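Local structure of antifreeze protein (Marinomonas primoryensis, 3P4G) at residues 266-274 with 296-304; 87-95 with 106-114. The protein probably binds ice crystals and restrains their growth, as a calcium-dependent hyperactive antifreeze protein built as a right-handed beta-helix. One frame throughout, in Å; residues are numbered along the deposited sequence.

Contact 1 (266-274 with 296-304); sequences ELHGTVAGN and LRNRVANFE. With CA (calcium ion), chain Q; CA (calcium ion), chain P.
L296, on helix 294-300, reaches L267 where this helix lies against the end of a right-handed calcium-binding beta-helix: strand 270-272 is the outermost parallel strand of its face, and the helix packs beside it. The leucine tip comes near L267 CD2 without close packing. R299 does more. Its CG stands anti to the backbone N (chi1 167°) and the chain then bends at chi3 (-45°), which sends the guanidinium along the backbone of L267 to G269. There H268 O lies over one face of the group, offset toward the rim, and NH1 comes to 2.9 Å from L267 O. The aliphatic part slides past the L267 side chain in the opposite direction. Replacement by an alanine would probably leave these backbone carbonyls without their nearby positive charge and open a gap beside L267. The carbonyl of R299 works through a water, which donates to R299 O (2.7 Å) and accepts from V271 N (3.0 Å), so that a backbone N-H of the strand is satisfied. V300 adds its CG1, 3.7 Å from L267 CD2 and also against V271 CG2. A type I turn from V300 to F303, closed by F303 N to V300 O, then swings the phenyl ring inward. V271 CG2 meets F303 CE1 at 3.8 Å, the two side chains crossing at about a right angle, while G273 CA sits over the ring face in a CH-pi contact, 24° off the normal. G273 also serves calcium through its carbonyl: G273 O binds one ion, completed by G255, G257, D259, E275 and D278. The segment ends at a second calcium, held by N274 O, by G276 and D278, by two waters and by both carboxylate oxygens of E304, OE2 at 2.5 Å.

Contact 2 (87-95 with 106-114); sequences YVAGDVLGK and YIKGDVSAA
Y87 and Y106 are paired on successive coils of the right-handed beta-helix, whose strands 85-88 and 104-107 run parallel and in register before the chain turns a corner in each coil. Backbone hydrogen bonds carry most of the join. V88 holds the next coil with both backbone groups, its N donating to Y106 O and its O accepting from K108 N at 2.8 Å. Past the corner the pattern resumes at V92, which bonds D110 O and S112 N; between them G109 N makes only a weak bond to G90 O.

One side chain joins this backbone series. With CG beside its own backbone N (chi1 -64°), D91 puts OD1 2.8 Å from D110 N, which approaches from above the carboxylate plane, 39° out of it. The same scheme recurs along the stack: N64 OD1 takes D91 N, and D110 OD1 takes N129 N. The acids D91 and D110 lie near each other, OD1 to OD2 4.0 Å, and a water donating to OD2 of both probably eases their repulsion.

Apolar contacts line the interior. V92 CG2 meets I107 CG2 at 3.8 Å, the side chains crossing at about a right angle, and V92 CB rests against V111 CG2. On the other face of the strands Y87 and Y106 lie side by side, pointing the same way, with ring planes 21° from parallel but slid apart so that they barely overlap; Y106, on the other hand, stacks with Y125. K95 runs extended past A114 to N73 O, and A113 CB presses on the backbone beside it, 3.4 Å from G94 C.

How the contacts relate
Both contacts belong to the same beta-helix, at different places along its axis. Contact 2 lies among the repeating coils, on the N-terminal side of the chain's centre, and joins like to like: equivalent residues meet in register through backbone bonds, partly buried, with apolar side chains inward and tyrosines, lysines and acids outward. Contact 1, centre to centre about 45 Å from contact 2, is more buried and joins unlike elements, the outermost strand of one face and a short helix. Repetition is lost there, and a water, an arginine beside carbonyls and a phenyl ring take over from regular backbone pairing. Contact 1 also includes calcium ligands in its own segments, whereas the residues of contact 2 bind none.

Contact 1 (266-274 with 296-304)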
ATOM      1  N   GLU A 266      12.488  11.368 -19.427  1.00 12.53           N
ATOM      2  CA  GLU A 266      11.666  12.303 -20.192  1.00 12.23           C
ATOM      3  C   GLU A 266      10.540  12.857 -19.348  1.00 12.36           C
ATOM      4  O   GLU A 266       9.956  12.150 -18.523  1.00 12.92           O
ATOM      5  CB  GLU A 266      11.057  11.599 -21.423  1.00 12.88           C
ATOM      6  CG  GLU A 266      12.081  11.262 -22.476  1.00 14.85           C
ATOM      7  CD  GLU A 266      11.557  10.334 -23.547  1.00 23.29           C
ATOM      8  OE1 GLU A 266      10.364  10.386 -23.881  1.00 21.22           O
ATOM      9  OE2 GLU A 266      12.377   9.562 -24.059  1.00 24.72           O
ATOM     10  N   LEU A 267      10.215  14.129 -19.579  1.00 11.95           N
ATOM     11  CA  LEU A 267       9.127  14.773 -18.864  1.00 11.07           C
ATOM     12  C   LEU A 267       8.150  15.405 -19.858  1.00 12.30           C
ATOM     13  O   LEU A 267       8.413  16.502 -20.402  1.00 11.58           O
ATOM     14  CB  LEU A 267       9.660  15.849 -17.866  1.00 11.48           C
ATOM     15  CG  LEU A 267       8.551  16.546 -17.092  1.00 10.46           C
ATOM     16  CD1 LEU A 267       7.833  15.506 -16.149  1.00 11.10           C
ATOM     17  CD2 LEU A 267       9.133  17.714 -16.260  1.00 14.10           C
ATOM     18  N   HIS A 268       7.056  14.691 -20.123  1.00 11.78           N
ATOM     19  CA  HIS A 268       6.040  15.204 -21.054  1.00 13.24           C
ATOM     20  C   HIS A 268       4.804  15.717 -20.339  1.00 12.07           C
ATOM     21  O   HIS A 268       4.004  16.455 -20.955  1.00 14.36           O
ATOM     22  CB  HIS A 268       5.655  14.142 -22.077  1.00 13.84           C
ATOM     23  CG  HIS A 268       6.826  13.639 -22.854  1.00 16.98           C
ATOM     24  ND1 HIS A 268       7.396  14.353 -23.882  1.00 21.60           N
ATOM     25  CD2 HIS A 268       7.581  12.524 -22.707  1.00 16.82           C
ATOM     26  CE1 HIS A 268       8.430  13.686 -24.367  1.00 21.56           C
ATOM     27  NE2 HIS A 268       8.566  12.574 -23.670  1.00 21.18           N
ATOM     28  N   GLY A 269       4.632  15.302 -19.080  1.00 11.77           N
ATOM     29  CA  GLY A 269       3.365  15.535 -18.361  1.00 10.29           C
ATOM     30  C   GLY A 269       3.275  16.864 -17.653  1.00 12.06           C
ATOM     31  O   GLY A 269       4.167  17.692 -17.780  1.00 11.79           O
ATOM     32  N   THR A 270       2.170  17.080 -16.949  1.00 11.18           N
ATOM     33  CA  THR A 270       1.932  18.364 -16.236  1.00 12.48           C
ATOM     34  C   THR A 270       2.551  18.264 -14.841  1.00 11.16           C
ATOM     35  O   THR A 270       2.317  17.275 -14.110  1.00 11.27           O
ATOM     36  CB  THR A 270       0.406  18.651 -16.148  1.00 12.40           C
ATOM     37  OG1 THR A 270      -0.085  18.859 -17.482  1.00 13.52           O
ATOM     38  CG2 THR A 270       0.057  19.934 -15.247  1.00 16.56           C
ATOM     39  N   VAL A 271       3.320  19.276 -14.461  1.00  9.94           N
ATOM     40  CA  VAL A 271       3.988  19.255 -13.143  1.00  9.46           C
ATOM     41  C   VAL A 271       3.778  20.598 -12.459  1.00  9.34           C
ATOM     42  O   VAL A 271       3.860  21.660 -13.103  1.00 10.17           O
ATOM     43  CB  VAL A 271       5.523  18.928 -13.207  1.00 10.05           C
ATOM     44  CG1 VAL A 271       5.753  17.521 -13.726  1.00  9.82           C
ATOM     45  CG2 VAL A 271       6.327  19.965 -14.088  1.00 10.57           C
ATOM     46  N   ALA A 272       3.460  20.540 -11.170  1.00  9.29           N
ATOM     47  CA  ALA A 272       3.207  21.771 -10.376  1.00 10.17           C
ATOM     48  C   ALA A 272       3.817  21.697  -9.012  1.00 10.30           C
ATOM     49  O   ALA A 272       3.639  20.715  -8.277  1.00 10.61           O
ATOM     50  CB  ALA A 272       1.696  22.057 -10.269  1.00 11.39           C
ATOM     51  N   GLY A 273       4.549  22.740  -8.657  1.00 10.00           N
ATOM     52  CA  GLY A 273       5.059  22.882  -7.279  1.00  9.40           C
ATOM     53  C   GLY A 273       3.925  23.283  -6.319  1.00  9.44           C
ATOM     54  O   GLY A 273       3.983  22.938  -5.100  1.00  8.76           O
ATOM     55  N   ASN A 274       2.915  23.980  -6.891  1.00 10.55           N
ATOM     56  CA  ASN A 274       1.818  24.610  -6.148  1.00  9.83           C
ATOM     57  C   ASN A 274       2.421  25.599  -5.135  1.00 10.19           C
ATOM     58  O   ASN A 274       3.546  26.089  -5.353  1.00 11.74           O
ATOM     59  CB  ASN A 274       0.940  23.528  -5.466  1.00  9.68           C
ATOM     60  CG  ASN A 274       0.309  22.576  -6.487  1.00 10.74           C
ATOM     61  OD1 ASN A 274       0.469  21.391  -6.366  1.00  9.49           O
ATOM     62  ND2 ASN A 274      -0.404  23.118  -7.501  1.00  9.64           N
ATOM     63  N   LEU A 296       9.085  22.301 -22.796  1.00 18.46           N
ATOM     64  CA  LEU A 296       9.691  21.859 -21.514  1.00 16.76           C
ATOM     65  C   LEU A 296       9.822  23.027 -20.546  1.00 16.11           C
ATOM     66  O   LEU A 296       9.381  22.947 -19.406  1.00 14.01           O
ATOM     67  CB  LEU A 296      11.064  21.186 -21.748  1.00 18.17           C
ATOM     68  CG  LEU A 296      11.761  20.635 -20.485  1.00 17.33           C
ATOM     69  CD1 LEU A 296      10.905  19.596 -19.639  1.00 17.32           C
ATOM     70  CD2 LEU A 296      13.180  20.101 -20.842  1.00 14.65           C
ATOM     71  N   ARG A 297      10.404  24.136 -21.005  1.00 15.41           N
ATOM     72  CA  ARG A 297      10.527  25.326 -20.127  1.00 15.01           C
ATOM     73  C   ARG A 297       9.170  25.819 -19.602  1.00 14.85           C
ATOM     74  O   ARG A 297       9.046  26.191 -18.417  1.00 15.16           O
ATOM     75  CB  ARG A 297      11.237  26.455 -20.892  1.00 17.54           C
ATOM     76  CG  ARG A 297      12.646  26.129 -21.330  1.00 15.57           C
ATOM     77  CD  ARG A 297      13.433  27.430 -21.614  1.00 20.37           C
ATOM     78  NE  ARG A 297      12.815  28.263 -22.650  1.00 19.58           N
ATOM     79  CZ  ARG A 297      12.939  28.030 -23.949  1.00 20.80           C
ATOM     80  NH1 ARG A 297      13.638  26.976 -24.389  1.00 19.78           N
ATOM     81  NH2 ARG A 297      12.374  28.854 -24.819  1.00 23.60           N
ATOM     82  N   ASN A 298       8.147  25.814 -20.455  1.00 15.12           N
ATOM     83  CA  ASN A 298       6.820  26.281 -20.042  1.00 15.34           C
ATOM     84  C   ASN A 298       6.189  25.329 -19.007  1.00 13.89           C
ATOM     85  O   ASN A 298       5.542  25.774 -18.076  1.00 14.07           O
ATOM     86  CB  ASN A 298       5.893  26.420 -21.252  1.00 17.48           C
ATOM     87  CG  ASN A 298       6.295  27.592 -22.177  1.00 20.65           C
ATOM     88  OD1 ASN A 298       7.149  28.414 -21.821  1.00 23.92           O
ATOM     89  ND2 ASN A 298       5.682  27.661 -23.369  1.00 26.02           N
ATOM     90  N   ARG A 299       6.388  24.024 -19.201  1.00 14.01           N
ATOM     91  CA  ARG A 299       5.856  22.955 -18.300  1.00 13.92           C
ATOM     92  C   ARG A 299       6.379  23.125 -16.862  1.00 12.41           C
ATOM     93  O   ARG A 299       5.643  22.851 -15.872  1.00 12.20           O
ATOM     94  CB  ARG A 299       6.317  21.599 -18.907  1.00 14.77           C
ATOM     95  CG  ARG A 299       6.197  20.298 -18.082  1.00 15.75           C
ATOM     96  CD  ARG A 299       6.410  19.020 -18.985  1.00 17.37           C
ATOM     97  NE  ARG A 299       5.644  19.164 -20.228  1.00 18.34           N
ATOM     98  CZ  ARG A 299       6.145  19.176 -21.445  1.00 18.39           C
ATOM     99  NH1 ARG A 299       7.450  18.928 -21.686  1.00 17.48           N
ATOM    100  NH2 ARG A 299       5.311  19.349 -22.470  1.00 24.35           N
ATOM    101  N   VAL A 300       7.644  23.557 -16.759  1.00 11.86           N
ATOM    102  CA  VAL A 300       8.326  23.585 -15.433  1.00 10.35           C
ATOM    103  C   VAL A 300       8.490  24.975 -14.850  1.00 11.09           C
ATOM    104  O   VAL A 300       9.040  25.109 -13.748  1.00  9.52           O
ATOM    105  CB  VAL A 300       9.719  22.842 -15.441  1.00 10.41           C
ATOM    106  CG1 VAL A 300       9.529  21.361 -15.847  1.00 12.07           C
ATOM    107  CG2 VAL A 300      10.742  23.584 -16.339  1.00 10.10           C
ATOM    108  N   ALA A 301       8.045  25.986 -15.596  1.00 12.57           N
ATOM    109  CA  ALA A 301       8.207  27.385 -15.207  1.00 13.11           C
ATOM    110  C   ALA A 301       7.586  27.760 -13.881  1.00 13.12           C
ATOM    111  O   ALA A 301       8.023  28.741 -13.261  1.00 13.33           O
ATOM    112  CB  ALA A 301       7.670  28.296 -16.287  1.00 13.15           C
ATOM    113  N   ASN A 302       6.597  26.995 -13.426  1.00 12.41           N
ATOM    114  CA  ASN A 302       5.954  27.291 -12.158  1.00 13.08           C
ATOM    115  C   ASN A 302       6.886  26.991 -10.943  1.00 11.29           C
ATOM    116  O   ASN A 302       6.677  27.546  -9.861  1.00 10.55           O
ATOM    117  CB  ASN A 302       4.617  26.563 -12.058  1.00 12.57           C
ATOM    118  CG  ASN A 302       4.782  25.052 -12.038  1.00 13.16           C
ATOM    119  OD1 ASN A 302       4.795  24.370 -13.106  1.00 13.22           O
ATOM    120  ND2 ASN A 302       4.976  24.530 -10.868  1.00  8.73           N
ATOM    121  N   PHE A 303       7.949  26.200 -11.178  1.00 10.56           N
ATOM    122  CA  PHE A 303       8.890  25.846 -10.096  1.00  9.64           C
ATOM    123  C   PHE A 303       9.822  26.998  -9.747  1.00  9.48           C
ATOM    124  O   PHE A 303      10.374  27.639 -10.642  1.00  9.19           O
ATOM    125  CB  PHE A 303       9.708  24.623 -10.438  1.00 10.03           C
ATOM    126  CG  PHE A 303       8.971  23.346 -10.179  1.00  8.73           C
ATOM    127  CD1 PHE A 303       8.055  22.856 -11.123  1.00  9.06           C
ATOM    128  CD2 PHE A 303       9.182  22.634  -8.967  1.00  9.64           C
ATOM    129  CE1 PHE A 303       7.308  21.653 -10.833  1.00  8.65           C
ATOM    130  CE2 PHE A 303       8.476  21.448  -8.676  1.00  9.57           C
ATOM    131  CZ  PHE A 303       7.546  20.955  -9.614  1.00  7.42           C
ATOM    132  N   GLU A 304       9.988  27.242  -8.441  1.00  8.59           N
ATOM    133  CA  GLU A 304      10.910  28.300  -8.004  1.00  9.30           C
ATOM    134  C   GLU A 304      12.390  27.982  -8.323  1.00  9.71           C
ATOM    135  O   GLU A 304      13.183  28.891  -8.615  1.00  9.92           O
ATOM    136  CB  GLU A 304      10.711  28.622  -6.527  1.00  9.81           C
ATOM    137  CG  GLU A 304       9.401  29.314  -6.241  1.00 12.02           C
ATOM    138  CD  GLU A 304       8.174  28.419  -6.183  1.00 11.79           C
ATOM    139  OE1 GLU A 304       8.269  27.159  -6.077  1.00 10.51           O
ATOM    140  OE2 GLU A 304       7.083  29.016  -6.173  1.00 12.22           O
TER
HETATM  141 CA    CA Q 413       5.701  27.074  -5.461  1.00  3.44          CA
HETATM  142 CA    CA P 412       4.622  23.123  -2.904  1.00  3.51          CA
HETATM  143  O   HOH W   1       3.236  21.669 -16.282  1.00  2.48           O
HETATM  144  O   HOH W   2       5.412  26.337  -7.727  1.00  4.84           O
HETATM  145  O   HOH W   3       4.186  29.014  -5.182  1.00  8.48           O

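Contact 2 (87-95 with 106-114)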
ATOM      1  N   TYR A  87      -2.720 -20.172  10.612  1.00 10.10           N
ATOM      2  CA  TYR A  87      -2.048 -20.605   9.404  1.00 11.21           C
ATOM      3  C   TYR A  87      -3.128 -21.234   8.521  1.00 11.16           C
ATOM      4  O   TYR A  87      -3.906 -22.042   8.996  1.00 11.15           O
ATOM      5  CB  TYR A  87      -0.993 -21.644   9.744  1.00 12.31           C
ATOM      6  CG  TYR A  87      -0.388 -22.289   8.500  1.00 13.83           C
ATOM      7  CD1 TYR A  87       0.582 -21.625   7.756  1.00 16.04           C
ATOM      8  CD2 TYR A  87      -0.795 -23.555   8.092  1.00 17.63           C
ATOM      9  CE1 TYR A  87       1.124 -22.220   6.609  1.00 20.55           C
ATOM     10  CE2 TYR A  87      -0.246 -24.163   6.962  1.00 19.23           C
ATOM     11  CZ  TYR A  87       0.712 -23.498   6.244  1.00 20.99           C
ATOM     12  OH  TYR A  87       1.244 -24.073   5.106  1.00 24.30           O
ATOM     13  N   VAL A  88      -3.218 -20.793   7.279  1.00 10.99           N
ATOM     14  CA  VAL A  88      -4.057 -21.452   6.250  1.00 10.37           C
ATOM     15  C   VAL A  88      -3.185 -21.789   5.004  1.00 10.76           C
ATOM     16  O   VAL A  88      -2.621 -20.862   4.398  1.00 10.50           O
ATOM     17  CB  VAL A  88      -5.224 -20.532   5.821  1.00 10.43           C
ATOM     18  CG1 VAL A  88      -5.993 -21.217   4.690  1.00 11.28           C
ATOM     19  CG2 VAL A  88      -6.148 -20.210   6.994  1.00 12.08           C
ATOM     20  N   ALA A  89      -3.071 -23.068   4.614  1.00 10.77           N
ATOM     21  CA  ALA A  89      -2.255 -23.435   3.451  1.00 11.28           C
ATOM     22  C   ALA A  89      -2.972 -23.215   2.118  1.00 11.91           C
ATOM     23  O   ALA A  89      -2.323 -23.063   1.095  1.00 13.30           O
ATOM     24  CB  ALA A  89      -1.828 -24.907   3.561  1.00 12.40           C
ATOM     25  N   GLY A  90      -4.315 -23.251   2.148  1.00 11.57           N
ATOM     26  CA  GLY A  90      -5.139 -23.077   0.958  1.00 11.79           C
ATOM     27  C   GLY A  90      -5.603 -21.654   0.779  1.00 11.77           C
ATOM     28  O   GLY A  90      -4.894 -20.702   1.151  1.00 11.55           O
ATOM     29  N   ASP A  91      -6.830 -21.528   0.250  1.00 11.80           N
ATOM     30  CA  ASP A  91      -7.418 -20.227  -0.064  1.00 11.00           C
ATOM     31  C   ASP A  91      -8.404 -19.862   1.041  1.00 11.08           C
ATOM     32  O   ASP A  91      -8.876 -20.718   1.786  1.00 11.71           O
ATOM     33  CB  ASP A  91      -8.182 -20.293  -1.401  1.00 11.31           C
ATOM     34  CG  ASP A  91      -7.266 -20.593  -2.585  1.00 13.15           C
ATOM     35  OD1 ASP A  91      -6.077 -20.223  -2.548  1.00 12.51           O
ATOM     36  OD2 ASP A  91      -7.742 -21.173  -3.593  1.00 17.03           O
ATOM     37  N   VAL A  92      -8.729 -18.587   1.090  1.00 10.63           N
ATOM     38  CA  VAL A  92      -9.685 -18.071   2.060  1.00 10.14           C
ATOM     39  C   VAL A  92     -10.830 -17.492   1.265  1.00 11.51           C
ATOM     40  O   VAL A  92     -10.648 -16.496   0.520  1.00 12.05           O
ATOM     41  CB  VAL A  92      -9.065 -17.009   2.975  1.00 10.07           C
ATOM     42  CG1 VAL A  92     -10.156 -16.357   3.835  1.00 11.40           C
ATOM     43  CG2 VAL A  92      -8.023 -17.638   3.874  1.00 10.13           C
ATOM     44  N   LEU A  93     -11.993 -18.138   1.416  1.00 11.82           N
ATOM     45  CA  LEU A  93     -13.226 -17.744   0.697  1.00 12.96           C
ATOM     46  C   LEU A  93     -14.365 -17.344   1.648  1.00 12.92           C
ATOM     47  O   LEU A  93     -15.473 -17.019   1.194  1.00 13.61           O
ATOM     48  CB  LEU A  93     -13.726 -18.856  -0.217  1.00 13.68           C
ATOM     49  CG  LEU A  93     -12.700 -19.375  -1.224  1.00 13.59           C
ATOM     50  CD1 LEU A  93     -11.921 -20.548  -0.668  1.00 17.42           C
ATOM     51  CD2 LEU A  93     -13.525 -19.847  -2.479  1.00 16.87           C
ATOM     52  N   GLY A  94     -14.086 -17.405   2.951  1.00 12.55           N
ATOM     53  CA  GLY A  94     -15.013 -16.945   3.999  1.00 12.14           C
ATOM     54  C   GLY A  94     -14.257 -15.992   4.926  1.00 11.59           C
ATOM     55  O   GLY A  94     -13.018 -16.115   5.105  1.00 12.21           O
ATOM     56  N   LYS A  95     -14.990 -15.026   5.496  1.00 11.17           N
ATOM     57  CA  LYS A  95     -14.366 -13.923   6.214  1.00  8.83           C
ATOM     58  C   LYS A  95     -13.540 -14.371   7.426  1.00  9.77           C
ATOM     59  O   LYS A  95     -13.977 -15.205   8.193  1.00 11.26           O
ATOM     60  CB  LYS A  95     -15.431 -12.915   6.682  1.00  9.66           C
ATOM     61  CG  LYS A  95     -14.842 -11.774   7.560  1.00  7.75           C
ATOM     62  CD  LYS A  95     -15.931 -10.717   7.898  1.00  9.68           C
ATOM     63  CE  LYS A  95     -15.289  -9.645   8.765  1.00 13.28           C
ATOM     64  NZ  LYS A  95     -16.267  -8.558   9.026  1.00 16.12           N
ATOM     65  N   TYR A 106      -1.123 -16.117   8.568  1.00  9.03           N
ATOM     66  CA  TYR A 106      -0.372 -16.514   7.439  1.00  9.72           C
ATOM     67  C   TYR A 106      -1.257 -17.377   6.565  1.00  8.91           C
ATOM     68  O   TYR A 106      -1.574 -18.497   6.955  1.00  9.40           O
ATOM     69  CB  TYR A 106       0.831 -17.369   7.895  1.00 10.02           C
ATOM     70  CG  TYR A 106       1.862 -17.641   6.805  1.00 12.61           C
ATOM     71  CD1 TYR A 106       3.027 -16.893   6.721  1.00 15.15           C
ATOM     72  CD2 TYR A 106       1.664 -18.653   5.844  1.00 17.05           C
ATOM     73  CE1 TYR A 106       3.984 -17.157   5.751  1.00 16.14           C
ATOM     74  CE2 TYR A 106       2.613 -18.894   4.834  1.00 20.62           C
ATOM     75  CZ  TYR A 106       3.763 -18.143   4.805  1.00 19.42           C
ATOM     76  OH  TYR A 106       4.713 -18.374   3.805  1.00 20.81           O
ATOM     77  N   ILE A 107      -1.613 -16.853   5.402  1.00  7.48           N
ATOM     78  CA  ILE A 107      -2.415 -17.565   4.404  1.00  7.94           C
ATOM     79  C   ILE A 107      -1.544 -17.742   3.149  1.00 10.04           C
ATOM     80  O   ILE A 107      -1.075 -16.764   2.552  1.00 10.73           O
ATOM     81  CB  ILE A 107      -3.658 -16.733   4.061  1.00  6.89           C
ATOM     82  CG1 ILE A 107      -4.539 -16.571   5.316  1.00  7.27           C
ATOM     83  CG2 ILE A 107      -4.368 -17.333   2.859  1.00  9.54           C
ATOM     84  CD1 ILE A 107      -5.309 -15.267   5.291  1.00  8.97           C
ATOM     85  N   LYS A 108      -1.314 -18.989   2.749  1.00  9.95           N
ATOM     86  CA  LYS A 108      -0.416 -19.245   1.617  1.00 12.19           C
ATOM     87  C   LYS A 108      -1.110 -18.900   0.284  1.00 11.57           C
ATOM     88  O   LYS A 108      -0.460 -18.464  -0.681  1.00 13.36           O
ATOM     89  CB  LYS A 108       0.006 -20.731   1.630  1.00 13.21           C
ATOM     90  CG  LYS A 108       1.120 -21.105   0.704  1.00 20.22           C
ATOM     91  CD  LYS A 108       1.563 -22.611   0.854  1.00 28.71           C
ATOM     92  CE  LYS A 108       2.320 -23.082  -0.427  1.00 34.83           C
ATOM     93  NZ  LYS A 108       2.496 -24.579  -0.552  1.00 38.92           N
ATOM     94  N   GLY A 109      -2.409 -19.141   0.221  1.00 11.09           N
ATOM     95  CA  GLY A 109      -3.177 -19.041  -1.060  1.00 10.72           C
ATOM     96  C   GLY A 109      -3.806 -17.665  -1.330  1.00 10.37           C
ATOM     97  O   GLY A 109      -3.351 -16.616  -0.819  1.00  9.32           O
ATOM     98  N   ASP A 110      -4.909 -17.669  -2.083  1.00 10.12           N
ATOM     99  CA  ASP A 110      -5.566 -16.417  -2.488  1.00 10.19           C
ATOM    100  C   ASP A 110      -6.669 -16.135  -1.500  1.00 11.56           C
ATOM    101  O   ASP A 110      -7.227 -17.078  -0.917  1.00 12.33           O
ATOM    102  CB  ASP A 110      -6.220 -16.641  -3.839  1.00 11.30           C
ATOM    103  CG  ASP A 110      -5.204 -16.930  -4.943  1.00 13.46           C
ATOM    104  OD1 ASP A 110      -4.194 -16.225  -5.050  1.00 11.44           O
ATOM    105  OD2 ASP A 110      -5.453 -17.839  -5.751  1.00 16.41           O
ATOM    106  N   VAL A 111      -6.978 -14.860  -1.330  1.00  9.87           N
ATOM    107  CA  VAL A 111      -7.994 -14.462  -0.392  1.00  9.86           C
ATOM    108  C   VAL A 111      -9.047 -13.725  -1.183  1.00 11.75           C
ATOM    109  O   VAL A 111      -8.758 -12.679  -1.772  1.00 11.72           O
ATOM    110  CB  VAL A 111      -7.413 -13.515   0.688  1.00  8.45           C
ATOM    111  CG1 VAL A 111      -8.622 -12.829   1.527  1.00 10.53           C
ATOM    112  CG2 VAL A 111      -6.455 -14.296   1.571  1.00  9.41           C
ATOM    113  N   SER A 112     -10.278 -14.222  -1.131  1.00 12.25           N
ATOM    114  CA  SER A 112     -11.401 -13.630  -1.870  1.00 12.78           C
ATOM    115  C   SER A 112     -12.544 -13.186  -0.925  1.00 14.04           C
ATOM    116  O   SER A 112     -13.642 -12.869  -1.383  1.00 16.26           O
ATOM    117  CB  SER A 112     -11.907 -14.615  -2.929  1.00 13.04           C
ATOM    118  OG  SER A 112     -12.400 -15.845  -2.352  1.00 12.78           O
ATOM    119  N   ALA A 113     -12.294 -13.246   0.383  1.00 12.39           N
ATOM    120  CA  ALA A 113     -13.282 -12.813   1.359  1.00 12.34           C
ATOM    121  C   ALA A 113     -12.663 -11.721   2.207  1.00 10.90           C
ATOM    122  O   ALA A 113     -11.448 -11.511   2.188  1.00 11.54           O
ATOM    123  CB  ALA A 113     -13.697 -14.012   2.244  1.00 11.30           C
ATOM    124  N   ALA A 114     -13.484 -11.037   3.010  1.00 10.55           N
ATOM    125  CA  ALA A 114     -12.929  -9.995   3.847  1.00  9.14           C
ATOM    126  C   ALA A 114     -11.976 -10.528   4.924  1.00  9.41           C
ATOM    127  O   ALA A 114     -12.130 -11.664   5.416  1.00  9.01           O
ATOM    128  CB  ALA A 114     -14.046  -9.232   4.497  1.00  9.14           C
TER
HETATM  129  O   HOH W   4      -7.398 -19.633  -5.897  1.00 12.36           O
HETATM  130  O   HOH W   5     -16.380 -14.738  -0.359  1.00 21.12           O